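Local structure of C-X-C motif chemokine 13 (Homo sapiens, 7JNY) at residues L10-S18 with C39-W47. The protein acts as a secreted chemokine that attracts B lymphocytes, but not T lymphocytes, monocytes or neutrophils, and binds the receptor CXCR5. Sequence-based numbering, arbitrary orientation.
Sequences LRCRCVQES and CPRKEIIVW
The guanidinium of Arg-41 lies with one face against the disulfide, Cys-12 SG standing 3.5 Å above its plane and displaced from the centre of the group. At its edge, and almost exactly in plane, Arg-41 NH2 donates to Cys-14 O (3.0 Å), approaching nearly in line with the carbonyl. Arg-41 starts from chi1 56°, with CG between the backbone N and the carbonyl carbon, and its extended chain then reaches across to residues 12-14. Glu-17 brings a carboxylate obliquely to the same arginine, but Glu-17 OE2 remains 4.5 Å from Arg-41 NE, too far for a salt bridge.

The carboxylate of Glu-43 clasps two consecutive backbone amides. Glu-43 OE1 takes Arg-13 N through its syn lone pair in a short, nearly straight bond (2.7 Å), while Glu-43 OE2 receives Cys-14 N at 2.8 Å, also on the syn side but 32° out of the carboxylate plane. Replacing Glu-43 with an alanine would probably leave the N-H groups of Arg-13 and Cys-14 without their acceptor, the backbone there being held mainly by the disulfides. Farther along strand 43-48, Ile-45 CD1 meets the aliphatic CD of Arg-13 (3.8 Å), and Ile-45 CG1 packs on Cys-14 SG.

Cys-12 SG and Cys-39 SG form a disulfide (2.0 Å), and Pro-40 CD rests on Cys-12 SG (3.6 Å). At the far end of the contact, a water donates to Leu-10 O and accepts from Cys-39 N. The irregular segment 10-18, between strands 2-5 and 27-33, thus carries the Cys-X-Cys motif of the CXC chemokines: one disulfide ties it to the loop preceding strand 43-48, the other, Cys-14 to Cys-55, to strand 53-56.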
loop_
_atom_site.group_PDB
_atom_site.type_symbol
_atom_site.label_atom_id
_atom_site.label_comp_id
_atom_site.label_asym_id
_atom_site.label_seq_id
_atom_site.Cartn_x
_atom_site.Cartn_y
_atom_site.Cartn_z
ATOM N N LEU A 10 3.888 -11.214 11.382
ATOM C CA LEU A 10 5.329 -11.085 11.493
ATOM C C LEU A 10 5.675 -9.712 12.045
ATOM O O LEU A 10 4.815 -8.845 12.216
ATOM C CB LEU A 10 6.010 -11.311 10.139
ATOM C CG LEU A 10 5.767 -12.701 9.522
ATOM C CD1 LEU A 10 6.327 -12.766 8.096
ATOM C CD2 LEU A 10 6.352 -13.829 10.378
ATOM N N ARG A 11 6.954 -9.550 12.362
ATOM C CA ARG A 11 7.506 -8.293 12.829
ATOM C C ARG A 11 7.421 -7.231 11.726
ATOM O O ARG A 11 7.302 -7.545 10.534
ATOM C CB ARG A 11 8.961 -8.520 13.257
ATOM C CG ARG A 11 9.109 -9.511 14.443
ATOM C CD ARG A 11 10.573 -9.822 14.807
ATOM N NE ARG A 11 10.677 -10.638 16.017
ATOM C CZ ARG A 11 10.536 -10.186 17.256
ATOM N NH1 ARG A 11 10.365 -8.901 17.508
ATOM N NH2 ARG A 11 10.564 -11.047 18.267
ATOM N N CYS A 12 7.449 -5.964 12.157
ATOM C CA CYS A 12 7.362 -4.848 11.235
ATOM C C CYS A 12 8.477 -4.914 10.190
ATOM O O CYS A 12 9.598 -5.310 10.485
ATOM C CB CYS A 12 7.448 -3.512 11.974
ATOM S SG CYS A 12 6.194 -3.221 13.205
ATOM N N ARG A 13 8.159 -4.505 8.947
ATOM C CA ARG A 13 9.182 -4.439 7.909
ATOM C C ARG A 13 9.750 -3.041 7.715
ATOM O O ARG A 13 10.849 -2.905 7.168
ATOM C CB ARG A 13 8.628 -4.907 6.547
ATOM C CG ARG A 13 7.913 -6.238 6.510
ATOM C CD ARG A 13 7.624 -6.632 5.041
ATOM N NE ARG A 13 6.883 -7.885 4.942
ATOM C CZ ARG A 13 6.403 -8.394 3.813
ATOM N NH1 ARG A 13 6.607 -7.804 2.637
ATOM N NH2 ARG A 13 5.693 -9.517 3.862
ATOM N N CYS A 14 9.022 -2.009 8.118
ATOM C CA CYS A 14 9.393 -0.624 7.846
ATOM C C CYS A 14 9.967 0.049 9.083
ATOM O O CYS A 14 9.461 -0.121 10.185
ATOM C CB CYS A 14 8.187 0.159 7.354
ATOM S SG CYS A 14 7.433 -0.543 5.887
ATOM N N VAL A 15 11.009 0.837 8.875
ATOM C CA VAL A 15 11.624 1.632 9.930
ATOM C C VAL A 15 11.331 3.110 9.765
ATOM O O VAL A 15 11.740 3.914 10.609
ATOM C CB VAL A 15 13.140 1.378 9.991
ATOM C CG1 VAL A 15 13.820 2.017 8.792
ATOM C CG2 VAL A 15 13.690 1.900 11.277
ATOM N N GLN A 16 10.639 3.488 8.704
ATOM C CA GLN A 16 10.239 4.856 8.471
ATOM C C GLN A 16 9.046 4.781 7.538
ATOM O O GLN A 16 8.779 3.742 6.935
ATOM C CB GLN A 16 11.402 5.687 7.898
ATOM C CG GLN A 16 12.303 4.909 6.950
ATOM C CD GLN A 16 13.053 5.753 5.911
ATOM O OE1 GLN A 16 12.817 6.958 5.743
ATOM N NE2 GLN A 16 13.970 5.106 5.207
ATOM N N GLU A 17 8.295 5.867 7.496
ATOM C CA GLU A 17 7.139 6.029 6.622
ATOM C C GLU A 17 7.357 7.301 5.833
ATOM O O GLU A 17 7.856 8.291 6.369
ATOM C CB GLU A 17 5.805 6.127 7.423
ATOM C CG GLU A 17 5.379 4.861 8.179
ATOM C CD GLU A 17 4.171 5.093 9.110
ATOM O OE1 GLU A 17 3.627 6.221 9.139
ATOM O OE2 GLU A 17 3.778 4.147 9.833
ATOM N N SER A 18 6.993 7.268 4.560
ATOM C CA SER A 18 7.009 8.420 3.675
ATOM C C SER A 18 5.573 8.855 3.406
ATOM O O SER A 18 4.690 8.019 3.218
ATOM C CB SER A 18 7.684 8.078 2.334
ATOM O OG SER A 18 7.612 9.159 1.430
ATOM N N CYS A 39 3.428 -6.790 14.567
ATOM C CA CYS A 39 3.748 -5.417 14.205
ATOM C C CYS A 39 2.560 -4.574 14.646
ATOM O O CYS A 39 1.420 -4.812 14.201
ATOM C CB CYS A 39 3.999 -5.268 12.697
ATOM S SG CYS A 39 4.421 -3.588 12.271
ATOM N N PRO A 40 2.759 -3.572 15.516
ATOM C CA PRO A 40 1.615 -2.842 16.081
ATOM C C PRO A 40 1.081 -1.729 15.196
ATOM O O PRO A 40 0.269 -0.930 15.667
ATOM C CB PRO A 40 2.211 -2.242 17.374
ATOM C CG PRO A 40 3.644 -1.985 16.991
ATOM C CD PRO A 40 4.039 -3.149 16.102
ATOM N N ARG A 41 1.520 -1.648 13.949
ATOM C CA ARG A 41 1.028 -0.644 13.007
ATOM C C ARG A 41 0.807 -1.281 11.640
ATOM O O ARG A 41 1.531 -2.199 11.235
ATOM C CB ARG A 41 1.991 0.503 12.840
ATOM C CG ARG A 41 3.380 0.055 12.403
ATOM C CD ARG A 41 4.345 1.239 12.377
ATOM N NE ARG A 41 5.727 0.850 12.113
ATOM C CZ ARG A 41 6.577 0.426 13.040
ATOM N NH1 ARG A 41 6.208 0.284 14.306
ATOM N NH2 ARG A 41 7.834 0.132 12.689
ATOM N N LYS A 42 -0.194 -0.777 10.929
ATOM C CA LYS A 42 -0.388 -1.175 9.547
ATOM C C LYS A 42 0.750 -0.641 8.697
ATOM O O LYS A 42 1.170 0.503 8.862
ATOM C CB LYS A 42 -1.713 -0.627 9.034
ATOM C CG LYS A 42 -2.000 -0.848 7.558
ATOM C CD LYS A 42 -3.450 -0.464 7.370
ATOM C CE LYS A 42 -3.914 -0.612 5.931
ATOM N NZ LYS A 42 -5.273 0.008 5.842
ATOM N N GLU A 43 1.267 -1.473 7.795
ATOM C CA GLU A 43 2.337 -1.052 6.902
ATOM C C GLU A 43 1.818 -1.126 5.468
ATOM O O GLU A 43 0.962 -1.948 5.146
ATOM C CB GLU A 43 3.586 -1.902 7.072
ATOM C CG GLU A 43 4.178 -1.774 8.491
ATOM C CD GLU A 43 5.556 -2.410 8.611
ATOM O OE1 GLU A 43 5.703 -3.576 8.195
ATOM O OE2 GLU A 43 6.455 -1.756 9.118
ATOM N N ILE A 44 2.294 -0.214 4.627
ATOM C CA ILE A 44 1.913 -0.173 3.210
ATOM C C ILE A 44 3.204 0.037 2.445
ATOM O O ILE A 44 3.870 1.066 2.618
ATOM C CB ILE A 44 0.902 0.931 2.879
ATOM C CG1 ILE A 44 -0.399 0.768 3.685
ATOM C CG2 ILE A 44 0.625 0.920 1.359
ATOM C CD1 ILE A 44 -1.552 1.706 3.276
ATOM N N ILE A 45 3.585 -0.940 1.629
ATOM C CA ILE A 45 4.849 -0.890 0.903
ATOM C C ILE A 45 4.549 -0.769 -0.590
ATOM O O ILE A 45 3.831 -1.603 -1.155
ATOM C CB ILE A 45 5.706 -2.121 1.192
ATOM C CG1 ILE A 45 5.923 -2.224 2.721
ATOM C CG2 ILE A 45 7.010 -2.018 0.453
ATOM C CD1 ILE A 45 6.612 -3.480 3.149
ATOM N N VAL A 46 5.089 0.253 -1.223
ATOM C CA VAL A 46 4.830 0.536 -2.642
ATOM C C VAL A 46 6.059 0.179 -3.461
ATOM O O VAL A 46 7.162 0.704 -3.223
ATOM C CB VAL A 46 4.445 2.006 -2.860
ATOM C CG1 VAL A 46 4.275 2.285 -4.366
ATOM C CG2 VAL A 46 3.180 2.337 -2.095
ATOM N N TRP A 47 5.870 -0.705 -4.441
ATOM C CA TRP A 47 6.946 -1.112 -5.342
ATOM C C TRP A 47 6.844 -0.289 -6.604
ATOM O O TRP A 47 5.903 -0.466 -7.385
ATOM C CB TRP A 47 6.865 -2.595 -5.670
ATOM C CG TRP A 47 7.096 -3.398 -4.487
ATOM C CD1 TRP A 47 6.364 -3.386 -3.338
ATOM C CD2 TRP A 47 8.174 -4.293 -4.275
ATOM N NE1 TRP A 47 6.902 -4.262 -2.430
ATOM C CE2 TRP A 47 8.022 -4.827 -2.982
ATOM C CE3 TRP A 47 9.256 -4.712 -5.061
ATOM C CZ2 TRP A 47 8.909 -5.762 -2.453
ATOM C CZ3 TRP A 47 10.134 -5.640 -4.537
ATOM C CH2 TRP A 47 9.956 -6.155 -3.243
HETATM O O HOH W 1 1.709 -8.545 12.974
HETATM O O HOH W 2 3.898 2.043 8.521
#